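Local coordinates for 6-phospho-beta-glucosidase BglT (Thermotoga maritima, PDB 1UP7), which hydrolyses cellobiose 6'-phosphate to glucose 6-phosphate and glucose, using NAD and a manganese ion as cofactors, at residues V71-F81 / T132-T141; V317-N327 / V345-G353. All coordinates share one frame; numbering follows the deposited sequence.

Contact 1: V71-F81 / T132-T141. With NAD (nicotinamide-adenine-dinucleotide), chain I.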
loop_
_atom_site.group_PDB
_atom_site.type_symbol
_atom_site.label_atom_id
_atom_site.label_comp_id
_atom_site.label_asym_id
_atom_site.label_seq_id
_atom_site.Cartn_x
_atom_site.Cartn_y
_atom_site.Cartn_z
ATOM N N VAL A 71 -35.627 -11.911 -12.978
ATOM C CA VAL A 71 -34.399 -12.199 -12.249
ATOM C C VAL A 71 -34.563 -13.161 -11.077
ATOM O O VAL A 71 -33.571 -13.712 -10.592
ATOM C CB VAL A 71 -33.733 -10.903 -11.759
ATOM C CG1 VAL A 71 -33.449 -9.979 -12.929
ATOM C CG2 VAL A 71 -34.596 -10.213 -10.659
ATOM N N VAL A 72 -35.804 -13.396 -10.655
ATOM C CA VAL A 72 -36.099 -14.133 -9.421
ATOM C C VAL A 72 -35.413 -15.504 -9.331
ATOM O O VAL A 72 -34.854 -15.858 -8.262
ATOM C CB VAL A 72 -37.651 -14.218 -9.149
ATOM C CG1 VAL A 72 -38.389 -15.088 -10.203
ATOM C CG2 VAL A 72 -37.942 -14.718 -7.734
ATOM N N ASP A 73 -35.443 -16.277 -10.417
ATOM C CA ASP A 73 -34.805 -17.600 -10.400
ATOM C C ASP A 73 -33.582 -17.683 -11.327
ATOM O O ASP A 73 -33.181 -18.775 -11.757
ATOM C CB ASP A 73 -35.809 -18.692 -10.770
ATOM C CG ASP A 73 -36.892 -18.863 -9.722
ATOM O OD1 ASP A 73 -36.551 -18.898 -8.500
ATOM O OD2 ASP A 73 -38.109 -18.958 -10.034
ATOM N N ALA A 74 -32.993 -16.529 -11.626
ATOM C CA ALA A 74 -31.914 -16.463 -12.596
ATOM C C ALA A 74 -30.563 -16.733 -11.942
ATOM O O ALA A 74 -30.296 -16.293 -10.822
ATOM C CB ALA A 74 -31.926 -15.116 -13.301
ATOM N N LYS A 75 -29.732 -17.500 -12.624
ATOM C CA LYS A 75 -28.350 -17.692 -12.217
ATOM C C LYS A 75 -27.495 -16.548 -12.818
ATOM O O LYS A 75 -26.566 -16.069 -12.168
ATOM C CB LYS A 75 -27.866 -19.080 -12.669
ATOM C CG LYS A 75 -26.447 -19.391 -12.236
ATOM C CD LYS A 75 -26.251 -20.836 -11.833
ATOM C CE LYS A 75 -24.870 -21.031 -11.159
ATOM N NZ LYS A 75 -24.251 -22.392 -11.473
ATOM N N TYR A 76 -27.834 -16.104 -14.034
ATOM C CA TYR A 76 -27.153 -14.950 -14.662
ATOM C C TYR A 76 -28.147 -13.890 -15.090
ATOM O O TYR A 76 -29.228 -14.199 -15.617
ATOM C CB TYR A 76 -26.242 -15.341 -15.859
ATOM C CG TYR A 76 -25.257 -16.393 -15.476
ATOM C CD1 TYR A 76 -24.041 -16.050 -14.871
ATOM C CD2 TYR A 76 -25.573 -17.748 -15.635
ATOM C CE1 TYR A 76 -23.139 -17.048 -14.455
ATOM C CE2 TYR A 76 -24.685 -18.751 -15.227
ATOM C CZ TYR A 76 -23.465 -18.388 -14.643
ATOM O OH TYR A 76 -22.602 -19.375 -14.253
ATOM N N VAL A 77 -27.782 -12.641 -14.858
ATOM C CA VAL A 77 -28.577 -11.508 -15.330
ATOM C C VAL A 77 -27.730 -10.598 -16.218
ATOM O O VAL A 77 -26.683 -10.077 -15.790
ATOM C CB VAL A 77 -29.251 -10.733 -14.139
ATOM C CG1 VAL A 77 -30.080 -9.551 -14.623
ATOM C CG2 VAL A 77 -30.155 -11.697 -13.318
ATOM N N ILE A 78 -28.210 -10.376 -17.444
ATOM C CA ILE A 78 -27.483 -9.565 -18.401
ATOM C C ILE A 78 -28.114 -8.193 -18.483
ATOM O O ILE A 78 -29.272 -8.077 -18.887
ATOM C CB ILE A 78 -27.410 -10.261 -19.803
ATOM C CG1 ILE A 78 -26.631 -11.592 -19.706
ATOM C CG2 ILE A 78 -26.798 -9.299 -20.872
ATOM C CD1 ILE A 78 -26.805 -12.502 -20.898
ATOM N N PHE A 79 -27.347 -7.156 -18.096
ATOM C CA PHE A 79 -27.776 -5.764 -18.270
ATOM C C PHE A 79 -27.384 -5.298 -19.652
ATOM O O PHE A 79 -26.189 -5.181 -19.960
ATOM C CB PHE A 79 -27.103 -4.826 -17.255
ATOM C CG PHE A 79 -27.699 -4.869 -15.893
ATOM C CD1 PHE A 79 -28.720 -5.786 -15.573
ATOM C CD2 PHE A 79 -27.226 -4.012 -14.906
ATOM C CE1 PHE A 79 -29.256 -5.837 -14.288
ATOM C CE2 PHE A 79 -27.775 -4.034 -13.609
ATOM C CZ PHE A 79 -28.792 -4.951 -13.307
ATOM N N GLN A 80 -28.382 -4.973 -20.459
ATOM C CA GLN A 80 -28.158 -4.619 -21.854
ATOM C C GLN A 80 -29.195 -3.557 -22.284
ATOM O O GLN A 80 -29.535 -3.398 -23.457
ATOM C CB GLN A 80 -28.174 -5.928 -22.653
ATOM C CG GLN A 80 -29.038 -5.966 -23.810
ATOM C CD GLN A 80 -29.265 -7.355 -24.371
ATOM O OE1 GLN A 80 -28.423 -8.227 -24.266
ATOM N NE2 GLN A 80 -30.384 -7.525 -25.054
ATOM N N PHE A 81 -29.669 -2.811 -21.303
ATOM C CA PHE A 81 -30.623 -1.711 -21.508
ATOM C C PHE A 81 -29.926 -0.353 -21.616
ATOM O O PHE A 81 -28.853 -0.150 -21.083
ATOM C CB PHE A 81 -31.671 -1.669 -20.373
ATOM C CG PHE A 81 -31.079 -1.571 -19.002
ATOM C CD1 PHE A 81 -30.682 -2.718 -18.318
ATOM C CD2 PHE A 81 -30.900 -0.320 -18.393
ATOM C CE1 PHE A 81 -30.129 -2.625 -17.036
ATOM C CE2 PHE A 81 -30.340 -0.218 -17.120
ATOM C CZ PHE A 81 -29.942 -1.375 -16.446
ATOM N N THR A 132 -33.233 -11.265 -4.077
ATOM C CA THR A 132 -33.880 -12.472 -4.591
ATOM C C THR A 132 -32.867 -13.571 -4.944
ATOM O O THR A 132 -32.492 -14.387 -4.066
ATOM C CB THR A 132 -34.824 -12.157 -5.789
ATOM O OG1 THR A 132 -34.133 -11.376 -6.772
ATOM C CG2 THR A 132 -35.968 -11.229 -5.362
ATOM N N SER A 133 -32.407 -13.588 -6.192
ATOM C CA SER A 133 -31.596 -14.685 -6.714
ATOM C C SER A 133 -30.122 -14.603 -6.344
ATOM O O SER A 133 -29.392 -15.582 -6.432
ATOM C CB SER A 133 -31.702 -14.718 -8.242
ATOM O OG SER A 133 -31.319 -13.463 -8.834
ATOM N N ASN A 134 -29.659 -13.415 -5.986
ATOM C CA ASN A 134 -28.222 -13.202 -5.881
ATOM C C ASN A 134 -27.449 -13.742 -7.119
ATOM O O ASN A 134 -26.418 -14.405 -6.992
ATOM C CB ASN A 134 -27.694 -13.810 -4.568
ATOM C CG ASN A 134 -26.859 -12.826 -3.795
ATOM O OD1 ASN A 134 -25.624 -12.809 -3.935
ATOM N ND2 ASN A 134 -27.523 -11.938 -3.022
ATOM N N ALA A 135 -27.999 -13.486 -8.307
ATOM C CA ALA A 135 -27.390 -13.886 -9.566
ATOM C C ALA A 135 -26.104 -13.108 -9.822
ATOM O O ALA A 135 -25.888 -12.037 -9.240
ATOM C CB ALA A 135 -28.359 -13.626 -10.682
ATOM N N THR A 136 -25.274 -13.642 -10.718
ATOM C CA THR A 136 -24.175 -12.891 -11.284
ATOM C C THR A 136 -24.752 -11.965 -12.323
ATOM O O THR A 136 -25.460 -12.395 -13.230
ATOM C CB THR A 136 -23.167 -13.833 -11.913
ATOM O OG1 THR A 136 -22.495 -14.523 -10.859
ATOM C CG2 THR A 136 -22.059 -13.041 -12.632
ATOM N N ILE A 137 -24.437 -10.686 -12.208
ATOM C CA ILE A 137 -24.847 -9.745 -13.238
ATOM C C ILE A 137 -23.717 -9.526 -14.224
ATOM O O ILE A 137 -22.609 -9.221 -13.816
ATOM C CB ILE A 137 -25.323 -8.402 -12.640
ATOM C CG1 ILE A 137 -26.516 -8.610 -11.713
ATOM C CG2 ILE A 137 -25.719 -7.428 -13.770
ATOM C CD1 ILE A 137 -26.684 -7.510 -10.640
ATOM N N VAL A 138 -24.022 -9.684 -15.511
ATOM C CA VAL A 138 -23.105 -9.362 -16.603
ATOM C C VAL A 138 -23.560 -8.075 -17.307
ATOM O O VAL A 138 -24.652 -8.019 -17.894
ATOM C CB VAL A 138 -22.972 -10.534 -17.576
ATOM C CG1 VAL A 138 -21.951 -10.211 -18.666
ATOM C CG2 VAL A 138 -22.552 -11.803 -16.794
ATOM N N ASN A 139 -22.737 -7.035 -17.223
ATOM C CA ASN A 139 -23.158 -5.712 -17.659
ATOM C C ASN A 139 -22.586 -5.231 -18.980
ATOM O O ASN A 139 -21.359 -5.163 -19.138
ATOM C CB ASN A 139 -22.857 -4.672 -16.585
ATOM C CG ASN A 139 -23.424 -3.315 -16.934
ATOM O OD1 ASN A 139 -24.629 -3.080 -16.767
ATOM N ND2 ASN A 139 -22.579 -2.415 -17.449
ATOM N N PHE A 140 -23.483 -4.900 -19.917
ATOM C CA PHE A 140 -23.135 -4.169 -21.150
ATOM C C PHE A 140 -23.482 -2.694 -21.077
ATOM O O PHE A 140 -22.887 -1.893 -21.772
ATOM C CB PHE A 140 -23.910 -4.671 -22.366
ATOM C CG PHE A 140 -23.754 -6.137 -22.656
ATOM C CD1 PHE A 140 -22.805 -6.914 -22.015
ATOM C CD2 PHE A 140 -24.610 -6.749 -23.572
ATOM C CE1 PHE A 140 -22.678 -8.268 -22.289
ATOM C CE2 PHE A 140 -24.493 -8.127 -23.863
ATOM C CZ PHE A 140 -23.521 -8.881 -23.213
ATOM N N THR A 141 -24.492 -2.334 -20.297
ATOM C CA THR A 141 -24.999 -0.968 -20.236
ATOM C C THR A 141 -23.885 0.039 -20.031
ATOM O O THR A 141 -23.093 -0.081 -19.094
ATOM C CB THR A 141 -26.002 -0.847 -19.088
ATOM O OG1 THR A 141 -27.157 -1.621 -19.419
ATOM C CG2 THR A 141 -26.527 0.633 -18.934
HETATM P PA NAD I . -31.080 0.265 -27.120
HETATM O O1A NAD I . -31.507 1.673 -27.236
HETATM O O2A NAD I . -31.610 -0.685 -28.216
HETATM O O5B NAD I . -31.609 -0.198 -25.660
HETATM C C5B NAD I . -31.798 -1.562 -25.387
HETATM C C4B NAD I . -33.169 -1.790 -24.765
HETATM O O4B NAD I . -33.199 -1.301 -23.427
HETATM C C3B NAD I . -34.330 -1.121 -25.491
HETATM O O3B NAD I . -35.197 -2.142 -25.961
HETATM C C2B NAD I . -35.012 -0.261 -24.425
HETATM O O2B NAD I . -36.421 -0.298 -24.526
HETATM C C1B NAD I . -34.565 -0.970 -23.159
HETATM N N9A NAD I . -34.619 -0.167 -21.941
HETATM C C8A NAD I . -34.400 1.185 -21.758
HETATM N N7A NAD I . -34.532 1.421 -20.434
HETATM C C5A NAD I . -34.771 0.272 -19.775
HETATM C C6A NAD I . -34.997 -0.046 -18.442
HETATM N N6A NAD I . -34.986 0.881 -17.490
HETATM N N1A NAD I . -35.249 -1.368 -18.095
HETATM C C2A NAD I . -35.293 -2.353 -19.067
HETATM N N3A NAD I . -35.097 -2.020 -20.385
HETATM C C4A NAD I . -34.844 -0.735 -20.723
HETATM O O3 NAD I . -29.471 0.296 -27.120
HETATM P PN NAD I . -28.444 -0.882 -27.467
HETATM O O1N NAD I . -27.673 -0.340 -28.613
HETATM O O2N NAD I . -29.058 -2.189 -27.557
HETATM O O5D NAD I . -27.512 -0.978 -26.170
HETATM C C5D NAD I . -27.988 -1.024 -24.838
HETATM C C4D NAD I . -26.822 -0.658 -23.905
HETATM O O4D NAD I . -25.725 -1.565 -24.008
HETATM C C3D NAD I . -26.245 0.714 -24.221
HETATM O O3D NAD I . -25.987 1.305 -22.983
HETATM C C2D NAD I . -24.949 0.429 -24.972
HETATM O O2D NAD I . -23.942 1.418 -24.830
HETATM C C1D NAD I . -24.527 -0.933 -24.470
HETATM N N1N NAD I . -24.103 -1.777 -25.591
HETATM C C2N NAD I . -24.728 -3.002 -25.666
HETATM C C3N NAD I . -24.431 -3.898 -26.663
HETATM C C7N NAD I . -25.170 -5.216 -26.694
HETATM O O7N NAD I . -24.519 -6.451 -26.924
HETATM N N7N NAD I . -26.495 -5.197 -26.480
HETATM C C4N NAD I . -23.468 -3.520 -27.603
HETATM C C5N NAD I . -22.812 -2.274 -27.540
HETATM C C6N NAD I . -23.147 -1.396 -26.509
#
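Strands 76-79 and 136-139 run parallel, their short axes 4.6 Å apart at an angle of 24°, with Tyr76 to Phe79 level with Thr136 to Asn139. Backbone bonds alternate between them from Thr136 N on Lys75 O to Phe140 N on Phe79 O. Ahead of the strands, Ser133 OG donates to Val71 O (2.9 Å), which takes Ala74 N of its own type I turn from the opposite face. On the side of Val77 and Phe79, Ile137 CG2 sits over the centre of the Phe79 ring, 3.7 Å from its centroid. Phe81 CE1 lies against the ring's other face, offset toward the rim, and Asn139 OD1 meets its edge in plane, with the amide steeply inclined to the ring. Cutting Phe79 back to an alanine would probably leave Ile137 CG2 and the Phe81 edge each without the ring face it rests on, opening a gap between them. On the other side, Ile78 CG2 packs over the Phe140 ring. Set beside its backbone N (chi1 -68°), Thr141 OG1 lies over the centre of the Phe81 ring and donates to Phe81 O (2.8 Å) on an in-plane lone pair. Gln80, Phe81, Phe140 and Thr141 then meet the cofactor, Phe140 CD2 lying 3.4 Å from NAD O7N. Adjacent strands of a 3-2-1-4-5-6 parallel sheet, carrying NAD at their C-terminal ends, are the pattern of a Rossmann fold.

Contact 2: V317-N327 / V345-G353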
loop_
_atom_site.group_PDB
_atom_site.type_symbol
_atom_site.label_atom_id
_atom_site.label_comp_id
_atom_site.label_asym_id
_atom_site.label_seq_id
_atom_site.Cartn_x
_atom_site.Cartn_y
_atom_site.Cartn_z
ATOM N N VAL A 317 -12.110 -8.414 -18.376
ATOM C CA VAL A 317 -13.365 -8.139 -17.717
ATOM C C VAL A 317 -13.161 -6.907 -16.816
ATOM O O VAL A 317 -12.032 -6.588 -16.475
ATOM C CB VAL A 317 -13.719 -9.467 -16.977
ATOM C CG1 VAL A 317 -13.874 -9.356 -15.445
ATOM C CG2 VAL A 317 -14.819 -10.241 -17.710
ATOM N N ASN A 318 -14.227 -6.175 -16.493
ATOM C CA ASN A 318 -14.127 -5.058 -15.532
ATOM C C ASN A 318 -14.376 -5.527 -14.122
ATOM O O ASN A 318 -15.441 -6.069 -13.817
ATOM C CB ASN A 318 -15.088 -3.907 -15.835
ATOM C CG ASN A 318 -14.757 -3.216 -17.109
ATOM O OD1 ASN A 318 -14.151 -2.137 -17.131
ATOM N ND2 ASN A 318 -15.121 -3.846 -18.203
ATOM N N THR A 319 -13.392 -5.291 -13.260
ATOM C CA THR A 319 -13.387 -5.831 -11.919
ATOM C C THR A 319 -12.317 -5.102 -11.099
ATOM O O THR A 319 -11.519 -4.337 -11.673
ATOM C CB THR A 319 -13.125 -7.340 -12.005
ATOM O OG1 THR A 319 -13.381 -7.930 -10.732
ATOM C CG2 THR A 319 -11.647 -7.635 -12.265
ATOM N N ARG A 320 -12.308 -5.317 -9.776
ATOM C CA ARG A 320 -11.287 -4.703 -8.917
ATOM C C ARG A 320 -9.897 -5.169 -9.269
ATOM O O ARG A 320 -9.679 -6.346 -9.459
ATOM C CB ARG A 320 -11.523 -5.007 -7.451
ATOM C CG ARG A 320 -12.681 -4.285 -6.803
ATOM C CD ARG A 320 -12.749 -4.558 -5.298
ATOM N NE ARG A 320 -13.836 -3.843 -4.655
ATOM C CZ ARG A 320 -14.485 -4.295 -3.579
ATOM N NH1 ARG A 320 -14.156 -5.447 -3.035
ATOM N NH2 ARG A 320 -15.453 -3.582 -3.023
ATOM N N ASN A 321 -8.964 -4.229 -9.338
ATOM C CA ASN A 321 -7.562 -4.470 -9.632
ATOM C C ASN A 321 -7.020 -5.667 -8.850
ATOM O O ASN A 321 -6.506 -6.622 -9.454
ATOM C CB ASN A 321 -6.799 -3.179 -9.317
ATOM C CG ASN A 321 -5.288 -3.260 -9.574
ATOM O OD1 ASN A 321 -4.792 -4.100 -10.350
ATOM N ND2 ASN A 321 -4.549 -2.343 -8.930
ATOM N N ASN A 322 -7.161 -5.615 -7.519
ATOM C CA ASN A 322 -6.585 -6.611 -6.614
ATOM C C ASN A 322 -5.185 -7.105 -7.000
ATOM O O ASN A 322 -4.950 -8.322 -7.075
ATOM C CB ASN A 322 -7.526 -7.824 -6.501
ATOM C CG ASN A 322 -8.846 -7.514 -5.767
ATOM O OD1 ASN A 322 -9.777 -8.277 -5.862
ATOM N ND2 ASN A 322 -8.903 -6.429 -5.023
ATOM N N GLY A 323 -4.250 -6.198 -7.270
ATOM C CA GLY A 323 -2.878 -6.634 -7.524
ATOM C C GLY A 323 -2.536 -7.040 -8.955
ATOM O O GLY A 323 -1.412 -7.426 -9.248
ATOM N N SER A 324 -3.501 -6.911 -9.862
ATOM C CA SER A 324 -3.243 -7.163 -11.279
ATOM C C SER A 324 -2.177 -6.204 -11.787
ATOM O O SER A 324 -1.243 -6.602 -12.482
ATOM C CB SER A 324 -4.529 -6.983 -12.073
ATOM O OG SER A 324 -4.282 -6.973 -13.460
ATOM N N ILE A 325 -2.364 -4.936 -11.450
ATOM C CA ILE A 325 -1.399 -3.896 -11.737
ATOM C C ILE A 325 -0.894 -3.391 -10.412
ATOM O O ILE A 325 -1.657 -2.783 -9.627
ATOM C CB ILE A 325 -2.043 -2.739 -12.587
ATOM C CG1 ILE A 325 -2.466 -3.269 -13.967
ATOM C CG2 ILE A 325 -1.068 -1.532 -12.693
ATOM C CD1 ILE A 325 -1.266 -3.452 -14.952
ATOM N N GLU A 326 0.380 -3.658 -10.146
ATOM C CA GLU A 326 0.896 -3.458 -8.805
ATOM C C GLU A 326 1.026 -1.980 -8.412
ATOM O O GLU A 326 0.980 -1.670 -7.235
ATOM C CB GLU A 326 2.200 -4.227 -8.584
ATOM C CG GLU A 326 3.413 -3.641 -9.258
ATOM C CD GLU A 326 4.661 -4.509 -9.087
ATOM O OE1 GLU A 326 4.631 -5.728 -9.422
ATOM O OE2 GLU A 326 5.690 -3.958 -8.623
ATOM N N ASN A 327 1.182 -1.083 -9.388
ATOM C CA ASN A 327 1.341 0.332 -9.071
ATOM C C ASN A 327 0.037 1.114 -9.251
ATOM O O ASN A 327 0.040 2.292 -9.549
ATOM C CB ASN A 327 2.510 0.965 -9.837
ATOM C CG ASN A 327 2.360 0.863 -11.353
ATOM O OD1 ASN A 327 1.623 0.020 -11.867
ATOM N ND2 ASN A 327 3.059 1.736 -12.068
ATOM N N VAL A 345 -14.059 -15.035 -10.341
ATOM C CA VAL A 345 -13.252 -14.250 -11.237
ATOM C C VAL A 345 -11.997 -13.982 -10.431
ATOM O O VAL A 345 -12.076 -13.371 -9.387
ATOM C CB VAL A 345 -14.003 -12.922 -11.614
ATOM C CG1 VAL A 345 -13.090 -11.894 -12.273
ATOM C CG2 VAL A 345 -15.132 -13.225 -12.561
ATOM N N HIS A 346 -10.848 -14.474 -10.874
ATOM C CA HIS A 346 -9.623 -14.169 -10.163
ATOM C C HIS A 346 -8.723 -13.331 -11.043
ATOM O O HIS A 346 -8.432 -13.644 -12.185
ATOM C CB HIS A 346 -8.911 -15.424 -9.696
ATOM C CG HIS A 346 -9.760 -16.308 -8.843
ATOM N ND1 HIS A 346 -9.873 -16.142 -7.477
ATOM C CD2 HIS A 346 -10.535 -17.373 -9.158
ATOM C CE1 HIS A 346 -10.699 -17.053 -6.995
ATOM N NE2 HIS A 346 -11.107 -17.817 -7.994
ATOM N N THR A 347 -8.293 -12.258 -10.473
ATOM C CA THR A 347 -7.318 -11.382 -11.043
ATOM C C THR A 347 -5.908 -12.027 -11.124
ATOM O O THR A 347 -5.496 -12.770 -10.232
ATOM C CB THR A 347 -7.426 -10.127 -10.158
ATOM O OG1 THR A 347 -8.249 -9.157 -10.842
ATOM C CG2 THR A 347 -6.158 -9.489 -9.950
ATOM N N LEU A 348 -5.212 -11.764 -12.224
ATOM C CA LEU A 348 -3.868 -12.292 -12.509
ATOM C C LEU A 348 -2.822 -11.203 -12.391
ATOM O O LEU A 348 -2.986 -10.123 -12.924
ATOM C CB LEU A 348 -3.804 -12.808 -13.949
ATOM C CG LEU A 348 -3.799 -14.311 -14.237
ATOM C CD1 LEU A 348 -4.624 -15.042 -13.227
ATOM C CD2 LEU A 348 -4.342 -14.589 -15.617
ATOM N N SER A 349 -1.734 -11.496 -11.708
ATOM C CA SER A 349 -0.567 -10.626 -11.713
ATOM C C SER A 349 -0.096 -10.214 -13.134
ATOM O O SER A 349 0.078 -11.070 -14.009
ATOM C CB SER A 349 0.576 -11.335 -11.006
ATOM O OG SER A 349 1.469 -10.334 -10.576
ATOM N N GLN A 350 0.113 -8.920 -13.351
ATOM C CA GLN A 350 0.661 -8.433 -14.617
ATOM C C GLN A 350 1.902 -7.535 -14.476
ATOM O O GLN A 350 2.486 -7.130 -15.499
ATOM C CB GLN A 350 -0.389 -7.662 -15.446
ATOM C CG GLN A 350 -1.730 -8.336 -15.628
ATOM C CD GLN A 350 -2.521 -7.699 -16.757
ATOM O OE1 GLN A 350 -2.376 -8.098 -17.908
ATOM N NE2 GLN A 350 -3.354 -6.696 -16.433
ATOM N N GLY A 351 2.294 -7.213 -13.248
ATOM C CA GLY A 351 3.444 -6.351 -13.025
ATOM C C GLY A 351 3.011 -4.896 -13.009
ATOM O O GLY A 351 1.899 -4.603 -12.614
ATOM N N LYS A 352 3.873 -3.998 -13.472
ATOM C CA LYS A 352 3.663 -2.568 -13.338
ATOM C C LYS A 352 2.987 -2.008 -14.581
ATOM O O LYS A 352 3.254 -2.473 -15.696
ATOM C CB LYS A 352 5.010 -1.842 -13.164
ATOM C CG LYS A 352 5.749 -2.117 -11.833
ATOM C CD LYS A 352 7.228 -1.641 -11.908
ATOM C CE LYS A 352 7.847 -1.544 -10.490
ATOM N NZ LYS A 352 9.182 -2.229 -10.344
ATOM N N GLY A 353 2.130 -1.010 -14.381
ATOM C CA GLY A 353 1.559 -0.254 -15.474
ATOM C C GLY A 353 2.463 0.914 -15.881
ATOM O O GLY A 353 3.162 1.511 -15.048
#
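Thr347 presses its CG2 into the type I' turn 321-324, where it meets the carbonyl oxygens of Asn321 and Asn322 and lies 3.7 Å from Ser324 CB. This is the dense, largely buried part of the contact. Thr347 OG1 lies 3.4 Å from both Arg320 O and Asn321 O, each at best a weak bond, its one proton unassigned. Next along, Ser324 O accepts Gln350 N (2.8 Å) on an in-plane lone pair, and Ser324 OG, anti to the backbone N (chi1 169°), meets the Gln350 amide, whose NE2 donates to it from 3.1 Å. That NE2 also serves Tyr189 O. Within the turn segment, the Asn321 amide grips Ile325 twice, OD1 taking its N and ND2 giving to its O, which fixes the amide's rotation. The two segments continue from the outer strands of a three-stranded antiparallel sheet in the C-terminal domain, 313-320 and 344-347, separated by 333-341. The strands themselves touch lightly, Val317 and Val345 meeting tip to tip through their CG1 atoms, and direct backbone bonds between the two segments are left to the loops beyond. Here Glu326 N donates to Gly351 O (3.0 Å), from above the carbonyl plane, and the Asn327 amide clasps Gly353: OD1 accepts its N at 2.8 Å and ND2 gives to its O at 3.0 Å. Toward solvent the contact slackens. Glu326 and exposed Lys352 touch chiefly through the chain of the lysine, with OE2 and NZ 4.3 Å apart, too far for a salt bridge. Residues 346-349 also meet the second subunit, where His346 ND1 bonds to Ser349 O of that chain.

Contact 1 closes before contact 2 opens along the chain. Their centres lie 24 Å apart and their nearest atoms about 6 Å apart, without touching. Contact 1 joins two neighbouring strands, fourth and fifth across the six-stranded parallel sheet in the NAD-binding part; contact 2 belongs to the antiparallel sheet of the C-terminal domain. Strand 160-162, which follows 136-139 at the edge of the parallel sheet, bridges the two: its Ile161 packs on Val317 and Val345, and Leu163 just beyond it touches both Val138 and Val317. Contact 1 opens onto the cofactor, whereas contact 2, with Val317 about 14 Å from NAD, turns toward a neighbouring subunit.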